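Local coordinates for EmGH1 (Erythrobacter marinus, PDB 5Z87), which belongs to glycosyl hydrolase family 3 and probably acts as a beta-glucosidase that releases sugars from beta-linked glucosides, at residues Q729-L732 with V738-V741; V691-R696 with I768-D773; A152-M157 with A702-V707; V158-E163 with A409-E414. All coordinates share one frame; numbering follows the deposited sequence.

How the interactions relate
Following the chain from its N terminus, interaction 3 opens at 152-157 and interaction 4 directly after it, at 158-163 on the same helix. Interaction 4 closes first, at 409-414, so it nests inside the much longer loop of interaction 3 and packs one helix of the barrel domain on the helix that leads into strand 418-422. Interaction 2 opens at 691-696, before interaction 3 closes at 702-707; these two therefore cross, and interaction 3 fastens the barrel domain to the fibronectin type III-like domain. Interaction 1, 729-732 with 738-741, is nested within interaction 2, which closes at 768-773. Both join the two sheets of the C-terminal sandwich.

Interaction 1 of 4, residues Q729-L732 with V738-V741; sequences QKVL and VQVV
Val731 and Val741 meet between two antiparallel strands: CG1 of Val731 lies 3.5 Å from CG2 of Val741, the two side chains crossing at a slant. Val731 has CG1 beside its backbone N and anti to the carbonyl carbon (chi1 -62°), the branch that is turned to both Val741 and Gln739. The other methyl of Val741 serves a different neighbour. Its CG1 is 3.7 Å from CB of Gln729, while the amide of Gln729 bends back to its own strand and gives NE2 to the carbonyl O of Lys730 in a straight bond of 2.8 Å. Here a general principle of the beta sandwich is visible: the strand axes are 8.8 Å apart and run at 161°, too far apart for backbone pairing, because 729-732 and 738-741 belong to different sheets, each at its outer strand, and the short turn between them carries the chain from one sheet to the other. Toward the other end of the contact Gln739 lies against Val731. Extended beyond CG, it slides past Val731 in the opposing direction and places OE1 3.7 Å from Val731 CG1. A water is held between the sheets, accepting from Leu732 N at 3.0 Å and donating to Gln739 OE1 at 3.1 Å. An alanine in place of Gln739 would probably cost this water its acceptor and uncover one flank of Val731. CB of Lys730 points away from strand 738-745, and its NZ forms a salt bridge with Glu415 and a hydrogen bond to the carbonyl O of Ala152.

Interaction 2 of 4, residues V691-R696 with I768-D773; sequences VSVSVR and IMAGPD
The backbones at Val691-Val693 and Ile768-Ala770 run in the same sense without hydrogen bonds between them, the CA atoms of Val691 and Ile768 being 8.7 Å apart and those of Val693 and Ala770 7.1 Å. The strands belong to the two facing sheets, and side chains alone bridge them. At the wider end Val691 and Ile768 reach for each other tip to tip, with CG2 of Val691 3.9 Å from CD1 of Ile768 and CG1 of Val691 4.1 Å from CG2 of Ile768. Two branched side chains thus share the gap. At the narrower end one partner is only a methyl: CB of Ala770 touches both branches of Val693, 3.5 Å from CG2 and 4.0 Å from CG1. Val693 presents both methyls because CG1 is anti to its backbone N (chi1 -177°), with CG2 beside that N. All four residues are buried in the core of the fibronectin type III-like sandwich. Strand 689-697 is the middle one of its sheet, between 671-678 and 738-745, whereas strand 764-771 lies between 778-784 and 703-713, from which Ile782 and Leu709 also pack on Ile768.

Interaction 3 of 4, residues A152-M157 with A702-V707; sequences AFRPDM and AGQDVV
Phe153 and Val706 form the apolar half of this contact, their side chains crossing at about a right angle. Both methyls of Val706 are used: CG2 lies 3.7 Å from CB of Phe153, and CG1 reaches 3.8 Å to CD2 at the ring. Beside them Arg154 and Gln704 approach loosely, with NH1 of Arg154 3.8 Å from OE1 of Gln704 and the guanidinium and amide planes 80° apart. What couples these two polar groups is Glu415, whose OE1 takes a hydrogen bond from Gln704 NE2 and a salt bridge from Arg154 NH1. The contact spans two domains, a loop and helix start of the TIM-barrel domain resting on strand 703-713 of the fibronectin type III-like sandwich. Arg154 occupies the N-cap position of helix 155-171, and its chain, bent at chi2 and chi3, folds back over the first turn. There it grips Asp156 side-on, NE to OD1 at 2.9 Å and NH2 to OD2 at 3.0 Å, while Met157 SD lies over one guanidinium face, offset toward its rim. A leucine instead of Arg154 would probably leave the Asp156 carboxylate without its two-nitrogen grip and cost Glu415 one of its positive partners. Phe153 is placed by a positive phi (49°) just after the preceding helix, and its ring meets Phe728 of the neighbouring strand 724-733 edge-to-face.

Interaction 4 of 4, residues V158-E163 with A409-E414; sequences VRQVFE and ARRMAE
Met412 carries this helix-to-helix contact through one atom, its terminal methyl CE, which lodges against Val158 and Val161 one turn apart on the other helix. CG of Met412 is anti to the backbone N (chi1 -170°), which sends the chain toward helix 155-171, and bends at chi2 and chi3 then lay CE between the two valines. It lies 3.7 Å from CG2 of Val161 and 3.9 Å from CG2 of Val158, and also 3.4 Å from the backbone N of Val158. The valines take the same conformation, CG1 anti to N and CG2 beside it, yet are turned differently: CB of Val161 points to the partner helix, whereas that of Val158 points away, so that of its side chain CG2 makes the contact, beside the backbone N. The other methyl of Val161, CG1, sits over one face of the Phe162 ring, offset toward the rim. At the outer margin Gln160, extended beyond CG, brings NE2 to the edge of the Arg411 guanidinium, 3.7 Å from NH2, the two planes only 25° apart; no hydrogen bond joins these nitrogens. Within each helix, salt bridges one turn along join Arg159 NH1 to Glu163 OE2 (2.9 Å) and Arg410 NH1 to Glu414 OE2 (3.0 Å); Glu163 OE2 has a second partner in Arg227. The axes of the two segments come within 10.9 Å and run roughly antiparallel, at 150°. Around this pair, helix 201-216 packs on Val158 and Phe162, Met149 touches Val161 and Met412, and helix 607-615 lies on Ala413, just before helix 403-416 leads into strand 418-422.

Interaction 1 of 4, residues Q729-L732 with V738-V741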
loop_
_atom_site.group_PDB
_atom_site.type_symbol
_atom_site.label_atom_id
_atom_site.label_comp_id
_atom_site.label_asym_id
_atom_site.label_seq_id
_atom_site.Cartn_x
_atom_site.Cartn_y
_atom_site.Cartn_z
ATOM N N GLN A 729 -24.618 -3.791 -18.441
ATOM C CA GLN A 729 -25.401 -4.528 -19.425
ATOM C C GLN A 729 -24.701 -4.444 -20.771
ATOM O O GLN A 729 -24.597 -3.359 -21.345
ATOM C CB GLN A 729 -26.808 -3.954 -19.525
ATOM C CG GLN A 729 -27.725 -4.711 -20.474
ATOM C CD GLN A 729 -27.803 -6.181 -20.144
ATOM O OE1 GLN A 729 -28.402 -6.568 -19.134
ATOM N NE2 GLN A 729 -27.180 -7.014 -20.979
ATOM N N LYS A 730 -24.217 -5.569 -21.279
ATOM C CA LYS A 730 -23.740 -5.603 -22.655
ATOM C C LYS A 730 -24.941 -5.583 -23.600
ATOM O O LYS A 730 -25.909 -6.323 -23.399
ATOM C CB LYS A 730 -22.869 -6.835 -22.893
ATOM C CG LYS A 730 -21.929 -6.685 -24.087
ATOM C CD LYS A 730 -20.903 -7.786 -24.139
ATOM C CE LYS A 730 -19.578 -7.278 -24.658
ATOM N NZ LYS A 730 -18.549 -8.337 -24.718
ATOM N N VAL A 731 -24.908 -4.693 -24.592
ATOM C CA VAL A 731 -25.959 -4.602 -25.601
ATOM C C VAL A 731 -25.346 -4.823 -26.977
ATOM O O VAL A 731 -24.167 -4.538 -27.213
ATOM C CB VAL A 731 -26.720 -3.261 -25.577
ATOM C CG1 VAL A 731 -27.415 -3.077 -24.250
ATOM C CG2 VAL A 731 -25.775 -2.101 -25.868
ATOM N N LEU A 732 -26.161 -5.361 -27.878
ATOM C CA LEU A 732 -25.813 -5.537 -29.279
ATOM C C LEU A 732 -26.746 -4.657 -30.094
ATOM O O LEU A 732 -27.965 -4.706 -29.902
ATOM C CB LEU A 732 -25.938 -7.009 -29.700
ATOM C CG LEU A 732 -25.868 -7.312 -31.206
ATOM C CD1 LEU A 732 -24.494 -6.970 -31.793
ATOM C CD2 LEU A 732 -26.231 -8.777 -31.487
ATOM N N VAL A 738 -31.328 2.035 -31.475
ATOM C CA VAL A 738 -31.337 2.576 -30.123
ATOM C C VAL A 738 -31.898 1.520 -29.181
ATOM O O VAL A 738 -32.912 0.884 -29.486
ATOM C CB VAL A 738 -32.187 3.861 -30.031
ATOM C CG1 VAL A 738 -32.266 4.337 -28.588
ATOM C CG2 VAL A 738 -31.642 4.951 -30.932
ATOM N N GLN A 739 -31.261 1.347 -28.025
ATOM C CA GLN A 739 -31.874 0.590 -26.945
ATOM C C GLN A 739 -31.892 1.412 -25.663
ATOM O O GLN A 739 -30.965 2.181 -25.380
ATOM C CB GLN A 739 -31.158 -0.736 -26.705
ATOM C CG GLN A 739 -31.544 -1.816 -27.705
ATOM C CD GLN A 739 -30.813 -3.119 -27.457
ATOM O OE1 GLN A 739 -30.462 -3.437 -26.319
ATOM N NE2 GLN A 739 -30.568 -3.877 -28.527
ATOM N N VAL A 740 -32.965 1.247 -24.904
ATOM C CA VAL A 740 -33.132 1.887 -23.609
ATOM C C VAL A 740 -32.875 0.798 -22.569
ATOM O O VAL A 740 -33.747 -0.033 -22.287
ATOM C CB VAL A 740 -34.518 2.522 -23.478
ATOM C CG1 VAL A 740 -34.680 3.231 -22.141
ATOM C CG2 VAL A 740 -34.772 3.499 -24.637
ATOM N N VAL A 741 -31.649 0.763 -22.032
ATOM C CA VAL A 741 -31.268 -0.232 -21.032
ATOM C C VAL A 741 -31.907 0.122 -19.698
ATOM O O VAL A 741 -31.909 1.285 -19.280
ATOM C CB VAL A 741 -29.741 -0.318 -20.912
ATOM C CG1 VAL A 741 -29.348 -1.290 -19.824
ATOM C CG2 VAL A 741 -29.156 -0.760 -22.219
HETATM O O HOH W 1 -28.842 -6.034 -26.620
#

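Interaction 2 of 4, residues V691-R696 with I768-D773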
loop_
_atom_site.group_PDB
_atom_site.type_symbol
_atom_site.label_atom_id
_atom_site.label_comp_id
_atom_site.label_asym_id
_atom_site.label_seq_id
_atom_site.Cartn_x
_atom_site.Cartn_y
_atom_site.Cartn_z
ATOM N N VAL A 691 -33.918 3.009 -13.254
ATOM C CA VAL A 691 -33.115 3.978 -13.985
ATOM C C VAL A 691 -32.898 3.450 -15.400
ATOM O O VAL A 691 -32.567 2.275 -15.579
ATOM C CB VAL A 691 -31.768 4.241 -13.285
ATOM C CG1 VAL A 691 -30.910 5.173 -14.128
ATOM C CG2 VAL A 691 -31.994 4.841 -11.900
ATOM N N SER A 692 -33.083 4.308 -16.405
ATOM C CA SER A 692 -32.876 3.912 -17.791
ATOM C C SER A 692 -31.789 4.761 -18.439
ATOM O O SER A 692 -31.555 5.910 -18.050
ATOM C CB SER A 692 -34.154 4.032 -18.610
ATOM O OG SER A 692 -34.490 5.391 -18.801
ATOM N N VAL A 693 -31.132 4.175 -19.439
ATOM C CA VAL A 693 -30.028 4.792 -20.168
ATOM C C VAL A 693 -30.187 4.422 -21.634
ATOM O O VAL A 693 -30.145 3.236 -21.976
ATOM C CB VAL A 693 -28.654 4.306 -19.673
ATOM C CG1 VAL A 693 -27.520 5.039 -20.410
ATOM C CG2 VAL A 693 -28.528 4.437 -18.167
ATOM N N SER A 694 -30.336 5.415 -22.501
ATOM C CA SER A 694 -30.387 5.146 -23.933
ATOM C C SER A 694 -28.984 5.125 -24.525
ATOM O O SER A 694 -28.124 5.944 -24.174
ATOM C CB SER A 694 -31.251 6.174 -24.673
ATOM O OG SER A 694 -30.633 7.444 -24.725
ATOM N N VAL A 695 -28.759 4.165 -25.415
ATOM C CA VAL A 695 -27.514 4.050 -26.157
ATOM C C VAL A 695 -27.857 3.773 -27.620
ATOM O O VAL A 695 -28.732 2.951 -27.918
ATOM C CB VAL A 695 -26.613 2.954 -25.563
ATOM C CG1 VAL A 695 -27.427 1.714 -25.307
ATOM C CG2 VAL A 695 -25.450 2.660 -26.494
ATOM N N ARG A 696 -27.189 4.480 -28.529
ATOM C CA ARG A 696 -27.481 4.436 -29.954
ATOM C C ARG A 696 -26.202 4.097 -30.695
ATOM O O ARG A 696 -25.140 4.657 -30.393
ATOM C CB ARG A 696 -28.046 5.778 -30.456
ATOM C CG ARG A 696 -28.274 5.842 -31.971
ATOM C CD ARG A 696 -28.678 7.244 -32.452
ATOM N NE ARG A 696 -29.979 7.669 -31.927
ATOM C CZ ARG A 696 -30.139 8.477 -30.881
ATOM N NH1 ARG A 696 -29.076 8.954 -30.236
ATOM N NH2 ARG A 696 -31.359 8.811 -30.475
ATOM N N ILE A 768 -26.294 9.354 -9.599
ATOM C CA ILE A 768 -26.369 8.160 -10.434
ATOM C C ILE A 768 -25.699 8.488 -11.758
ATOM O O ILE A 768 -26.021 9.503 -12.381
ATOM C CB ILE A 768 -27.824 7.699 -10.639
ATOM C CG1 ILE A 768 -28.423 7.209 -9.320
ATOM C CG2 ILE A 768 -27.891 6.599 -11.676
ATOM C CD1 ILE A 768 -29.910 7.014 -9.382
ATOM N N MET A 769 -24.754 7.648 -12.171
ATOM C CA MET A 769 -23.931 7.912 -13.342
ATOM C C MET A 769 -24.006 6.743 -14.314
ATOM O O MET A 769 -24.140 5.587 -13.908
ATOM C CB MET A 769 -22.475 8.165 -12.948
ATOM C CG MET A 769 -22.280 9.395 -12.059
ATOM S SD MET A 769 -20.757 9.282 -11.099
ATOM C CE MET A 769 -21.336 8.323 -9.715
ATOM N N ALA A 770 -23.924 7.056 -15.610
ATOM C CA ALA A 770 -23.971 6.025 -16.638
ATOM C C ALA A 770 -23.144 6.453 -17.842
ATOM O O ALA A 770 -23.040 7.640 -18.157
ATOM C CB ALA A 770 -25.415 5.722 -17.059
ATOM N N GLY A 771 -22.565 5.472 -18.514
ATOM C CA GLY A 771 -21.717 5.724 -19.654
ATOM C C GLY A 771 -21.020 4.452 -20.096
ATOM O O GLY A 771 -21.223 3.377 -19.515
ATOM N N PRO A 772 -20.193 4.544 -21.143
ATOM C CA PRO A 772 -19.501 3.356 -21.673
ATOM C C PRO A 772 -18.243 2.947 -20.909
ATOM O O PRO A 772 -17.612 1.949 -21.280
ATOM C CB PRO A 772 -19.149 3.787 -23.104
ATOM C CG PRO A 772 -19.009 5.311 -23.015
ATOM C CD PRO A 772 -20.042 5.730 -22.012
ATOM N N ASP A 773 -17.849 3.687 -19.882
ATOM C CA ASP A 773 -16.707 3.358 -19.029
ATOM C C ASP A 773 -16.762 4.300 -17.827
ATOM O O ASP A 773 -17.601 5.199 -17.768
ATOM C CB ASP A 773 -15.373 3.465 -19.779
ATOM C CG ASP A 773 -15.133 4.850 -20.376
ATOM O OD1 ASP A 773 -15.131 5.841 -19.614
ATOM O OD2 ASP A 773 -14.927 4.952 -21.608
#

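Interaction 3 of 4, residues A152-M157 with A702-V707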
loop_
_atom_site.group_PDB
_atom_site.type_symbol
_atom_site.label_atom_id
_atom_site.label_comp_id
_atom_site.label_asym_id
_atom_site.label_seq_id
_atom_site.Cartn_x
_atom_site.Cartn_y
_atom_site.Cartn_z
ATOM N N ALA A 152 -15.224 -9.661 -20.762
ATOM C CA ALA A 152 -16.356 -9.882 -21.651
ATOM C C ALA A 152 -17.624 -9.219 -21.138
ATOM O O ALA A 152 -18.510 -8.886 -21.938
ATOM C CB ALA A 152 -16.585 -11.382 -21.838
ATOM N N PHE A 153 -17.740 -9.024 -19.823
ATOM C CA PHE A 153 -18.983 -8.524 -19.216
ATOM C C PHE A 153 -20.193 -9.317 -19.718
ATOM O O PHE A 153 -21.248 -8.761 -20.039
ATOM C CB PHE A 153 -19.146 -7.016 -19.449
ATOM C CG PHE A 153 -18.211 -6.188 -18.599
ATOM C CD1 PHE A 153 -16.858 -6.102 -18.922
ATOM C CD2 PHE A 153 -18.669 -5.547 -17.451
ATOM C CE1 PHE A 153 -15.963 -5.368 -18.129
ATOM C CE2 PHE A 153 -17.794 -4.807 -16.643
ATOM C CZ PHE A 153 -16.430 -4.719 -16.984
ATOM N N ARG A 154 -20.031 -10.644 -19.778
ATOM C CA ARG A 154 -21.077 -11.574 -20.211
ATOM C C ARG A 154 -21.228 -12.659 -19.150
ATOM O O ARG A 154 -20.767 -13.793 -19.336
ATOM C CB ARG A 154 -20.744 -12.202 -21.568
ATOM C CG ARG A 154 -20.845 -11.265 -22.763
ATOM C CD ARG A 154 -22.278 -10.845 -22.996
ATOM N NE ARG A 154 -23.135 -11.992 -23.288
ATOM C CZ ARG A 154 -23.245 -12.564 -24.484
ATOM N NH1 ARG A 154 -22.556 -12.100 -25.522
ATOM N NH2 ARG A 154 -24.053 -13.602 -24.640
ATOM N N PRO A 155 -21.841 -12.342 -18.010
ATOM C CA PRO A 155 -21.977 -13.377 -16.973
ATOM C C PRO A 155 -22.828 -14.555 -17.423
ATOM O O PRO A 155 -22.616 -15.674 -16.940
ATOM C CB PRO A 155 -22.596 -12.623 -15.787
ATOM C CG PRO A 155 -23.072 -11.306 -16.336
ATOM C CD PRO A 155 -22.243 -11.006 -17.531
ATOM N N ASP A 156 -23.759 -14.343 -18.359
ATOM C CA ASP A 156 -24.516 -15.458 -18.921
ATOM C C ASP A 156 -23.591 -16.460 -19.597
ATOM O O ASP A 156 -23.778 -17.677 -19.468
ATOM C CB ASP A 156 -25.573 -14.946 -19.907
ATOM C CG ASP A 156 -24.966 -14.152 -21.079
ATOM O OD1 ASP A 156 -23.884 -13.539 -20.932
ATOM O OD2 ASP A 156 -25.580 -14.142 -22.160
ATOM N N MET A 157 -22.569 -15.977 -20.302
ATOM C CA MET A 157 -21.643 -16.922 -20.911
ATOM C C MET A 157 -20.680 -17.511 -19.889
ATOM O O MET A 157 -20.215 -18.647 -20.064
ATOM C CB MET A 157 -20.884 -16.248 -22.049
ATOM C CG MET A 157 -21.757 -15.957 -23.263
ATOM S SD MET A 157 -20.822 -15.154 -24.583
ATOM C CE MET A 157 -19.493 -16.325 -24.859
ATOM N N ALA A 702 -22.701 -3.115 -37.062
ATOM C CA ALA A 702 -23.230 -3.631 -35.813
ATOM C C ALA A 702 -22.098 -3.880 -34.814
ATOM O O ALA A 702 -20.955 -4.189 -35.176
ATOM C CB ALA A 702 -24.022 -4.919 -36.066
ATOM N N GLY A 703 -22.418 -3.733 -33.538
ATOM C CA GLY A 703 -21.414 -3.996 -32.526
ATOM C C GLY A 703 -22.038 -4.015 -31.152
ATOM O O GLY A 703 -23.211 -3.677 -30.966
ATOM N N GLN A 704 -21.219 -4.394 -30.183
ATOM C CA GLN A 704 -21.648 -4.428 -28.796
ATOM C C GLN A 704 -20.952 -3.351 -27.972
ATOM O O GLN A 704 -19.822 -2.943 -28.259
ATOM C CB GLN A 704 -21.377 -5.795 -28.182
ATOM C CG GLN A 704 -22.233 -6.898 -28.765
ATOM C CD GLN A 704 -21.921 -8.234 -28.130
ATOM O OE1 GLN A 704 -22.736 -8.792 -27.395
ATOM N NE2 GLN A 704 -20.734 -8.740 -28.386
ATOM N N ASP A 705 -21.649 -2.894 -26.941
ATOM C CA ASP A 705 -21.068 -2.021 -25.934
ATOM C C ASP A 705 -21.570 -2.480 -24.569
ATOM O O ASP A 705 -22.633 -3.106 -24.453
ATOM C CB ASP A 705 -21.428 -0.543 -26.192
ATOM C CG ASP A 705 -20.405 0.429 -25.605
ATOM O OD1 ASP A 705 -19.304 -0.010 -25.209
ATOM O OD2 ASP A 705 -20.696 1.645 -25.550
ATOM N N VAL A 706 -20.804 -2.162 -23.529
ATOM C CA VAL A 706 -21.201 -2.449 -22.155
ATOM C C VAL A 706 -21.644 -1.144 -21.508
ATOM O O VAL A 706 -20.818 -0.283 -21.189
ATOM C CB VAL A 706 -20.074 -3.115 -21.362
ATOM C CG1 VAL A 706 -20.548 -3.421 -19.955
ATOM C CG2 VAL A 706 -19.613 -4.395 -22.074
ATOM N N VAL A 707 -22.956 -0.995 -21.329
ATOM C CA VAL A 707 -23.531 0.137 -20.616
ATOM C C VAL A 707 -23.256 -0.026 -19.125
ATOM O O VAL A 707 -23.534 -1.085 -18.549
ATOM C CB VAL A 707 -25.034 0.209 -20.911
ATOM C CG1 VAL A 707 -25.730 1.241 -20.055
ATOM C CG2 VAL A 707 -25.253 0.490 -22.390
#

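Interaction 4 of 4, residues V158-E163 with A409-E414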
loop_
_atom_site.group_PDB
_atom_site.type_symbol
_atom_site.label_atom_id
_atom_site.label_comp_id
_atom_site.label_asym_id
_atom_site.label_seq_id
_atom_site.Cartn_x
_atom_site.Cartn_y
_atom_site.Cartn_z
ATOM N N VAL A 158 -20.369 -16.757 -18.826
ATOM C CA VAL A 158 -19.550 -17.291 -17.738
ATOM C C VAL A 158 -20.210 -18.529 -17.138
ATOM O O VAL A 158 -19.556 -19.556 -16.913
ATOM C CB VAL A 158 -19.305 -16.213 -16.665
ATOM C CG1 VAL A 158 -18.657 -16.824 -15.438
ATOM C CG2 VAL A 158 -18.446 -15.082 -17.219
ATOM N N ARG A 159 -21.521 -18.444 -16.876
ATOM C CA ARG A 159 -22.256 -19.578 -16.321
ATOM C C ARG A 159 -22.153 -20.804 -17.229
ATOM O O ARG A 159 -21.926 -21.924 -16.752
ATOM C CB ARG A 159 -23.718 -19.187 -16.099
ATOM C CG ARG A 159 -24.514 -20.226 -15.332
ATOM C CD ARG A 159 -26.008 -20.159 -15.622
ATOM N NE ARG A 159 -26.317 -20.436 -17.030
ATOM C CZ ARG A 159 -26.258 -21.639 -17.611
ATOM N NH1 ARG A 159 -25.892 -22.722 -16.920
ATOM N NH2 ARG A 159 -26.557 -21.760 -18.902
ATOM N N GLN A 160 -22.288 -20.601 -18.544
ATOM C CA GLN A 160 -22.140 -21.691 -19.507
ATOM C C GLN A 160 -20.733 -22.275 -19.485
ATOM O O GLN A 160 -20.558 -23.497 -19.575
ATOM C CB GLN A 160 -22.457 -21.195 -20.920
ATOM C CG GLN A 160 -23.883 -20.788 -21.158
ATOM C CD GLN A 160 -24.034 -20.056 -22.477
ATOM O OE1 GLN A 160 -24.740 -19.061 -22.565
ATOM N NE2 GLN A 160 -23.350 -20.540 -23.508
ATOM N N VAL A 161 -19.716 -21.416 -19.395
ATOM C CA VAL A 161 -18.342 -21.909 -19.405
ATOM C C VAL A 161 -18.106 -22.848 -18.233
ATOM O O VAL A 161 -17.444 -23.891 -18.369
ATOM C CB VAL A 161 -17.348 -20.738 -19.393
ATOM C CG1 VAL A 161 -16.016 -21.180 -18.770
ATOM C CG2 VAL A 161 -17.136 -20.238 -20.803
ATOM N N PHE A 162 -18.650 -22.506 -17.065
ATOM C CA PHE A 162 -18.394 -23.329 -15.901
ATOM C C PHE A 162 -19.381 -24.479 -15.771
ATOM O O PHE A 162 -19.069 -25.469 -15.103
ATOM C CB PHE A 162 -18.327 -22.433 -14.655
ATOM C CG PHE A 162 -17.046 -21.648 -14.602
ATOM C CD1 PHE A 162 -15.876 -22.246 -14.167
ATOM C CD2 PHE A 162 -16.983 -20.356 -15.105
ATOM C CE1 PHE A 162 -14.675 -21.546 -14.167
ATOM C CE2 PHE A 162 -15.780 -19.649 -15.113
ATOM C CZ PHE A 162 -14.630 -20.245 -14.638
ATOM N N GLU A 163 -20.529 -24.401 -16.440
ATOM C CA GLU A 163 -21.347 -25.592 -16.627
ATOM C C GLU A 163 -20.592 -26.634 -17.443
ATOM O O GLU A 163 -20.543 -27.812 -17.072
ATOM C CB GLU A 163 -22.666 -25.207 -17.294
ATOM C CG GLU A 163 -23.675 -26.349 -17.455
ATOM C CD GLU A 163 -24.849 -25.938 -18.315
ATOM O OE1 GLU A 163 -24.724 -26.012 -19.552
ATOM O OE2 GLU A 163 -25.888 -25.516 -17.762
ATOM N N ALA A 409 -15.417 -21.922 -26.027
ATOM C CA ALA A 409 -14.141 -21.285 -25.727
ATOM C C ALA A 409 -13.762 -20.247 -26.783
ATOM O O ALA A 409 -13.182 -19.200 -26.459
ATOM C CB ALA A 409 -13.050 -22.343 -25.605
ATOM N N ARG A 410 -14.066 -20.526 -28.050
ATOM C CA ARG A 410 -13.847 -19.538 -29.102
ATOM C C ARG A 410 -14.750 -18.322 -28.916
ATOM O O ARG A 410 -14.282 -17.173 -28.946
ATOM C CB ARG A 410 -14.077 -20.187 -30.465
ATOM C CG ARG A 410 -14.317 -19.221 -31.594
ATOM C CD ARG A 410 -13.056 -19.048 -32.388
ATOM N NE ARG A 410 -13.160 -19.594 -33.738
ATOM C CZ ARG A 410 -13.126 -18.843 -34.836
ATOM N NH1 ARG A 410 -12.991 -17.519 -34.727
ATOM N NH2 ARG A 410 -13.214 -19.410 -36.037
ATOM N N ARG A 411 -16.051 -18.554 -28.702
ATOM C CA ARG A 411 -16.980 -17.436 -28.560
ATOM C C ARG A 411 -16.660 -16.578 -27.335
ATOM O O ARG A 411 -16.845 -15.352 -27.366
ATOM C CB ARG A 411 -18.419 -17.947 -28.492
ATOM C CG ARG A 411 -19.074 -18.144 -29.859
ATOM C CD ARG A 411 -20.601 -18.053 -29.778
ATOM N NE ARG A 411 -21.154 -18.798 -28.640
ATOM C CZ ARG A 411 -22.022 -18.307 -27.751
ATOM N NH1 ARG A 411 -22.460 -17.052 -27.860
ATOM N NH2 ARG A 411 -22.460 -19.077 -26.749
ATOM N N MET A 412 -16.184 -17.193 -26.249
ATOM C CA MET A 412 -15.850 -16.411 -25.064
ATOM C C MET A 412 -14.696 -15.457 -25.361
ATOM O O MET A 412 -14.761 -14.267 -25.034
ATOM C CB MET A 412 -15.516 -17.335 -23.895
ATOM C CG MET A 412 -15.383 -16.611 -22.553
ATOM S SD MET A 412 -16.842 -15.637 -22.081
ATOM C CE MET A 412 -17.510 -16.573 -20.735
ATOM N N ALA A 413 -13.647 -15.960 -26.024
ATOM C CA ALA A 413 -12.537 -15.101 -26.424
ATOM C C ALA A 413 -13.008 -13.945 -27.310
ATOM O O ALA A 413 -12.601 -12.792 -27.102
ATOM C CB ALA A 413 -11.467 -15.930 -27.131
ATOM N N GLU A 414 -13.887 -14.229 -28.282
ATOM C CA GLU A 414 -14.432 -13.179 -29.149
ATOM C C GLU A 414 -15.155 -12.088 -28.357
ATOM O O GLU A 414 -15.216 -10.933 -28.805
ATOM C CB GLU A 414 -15.382 -13.791 -30.202
ATOM C CG GLU A 414 -14.670 -14.754 -31.187
ATOM C CD GLU A 414 -15.593 -15.404 -32.234
ATOM O OE1 GLU A 414 -16.829 -15.437 -32.039
ATOM O OE2 GLU A 414 -15.064 -15.884 -33.265
#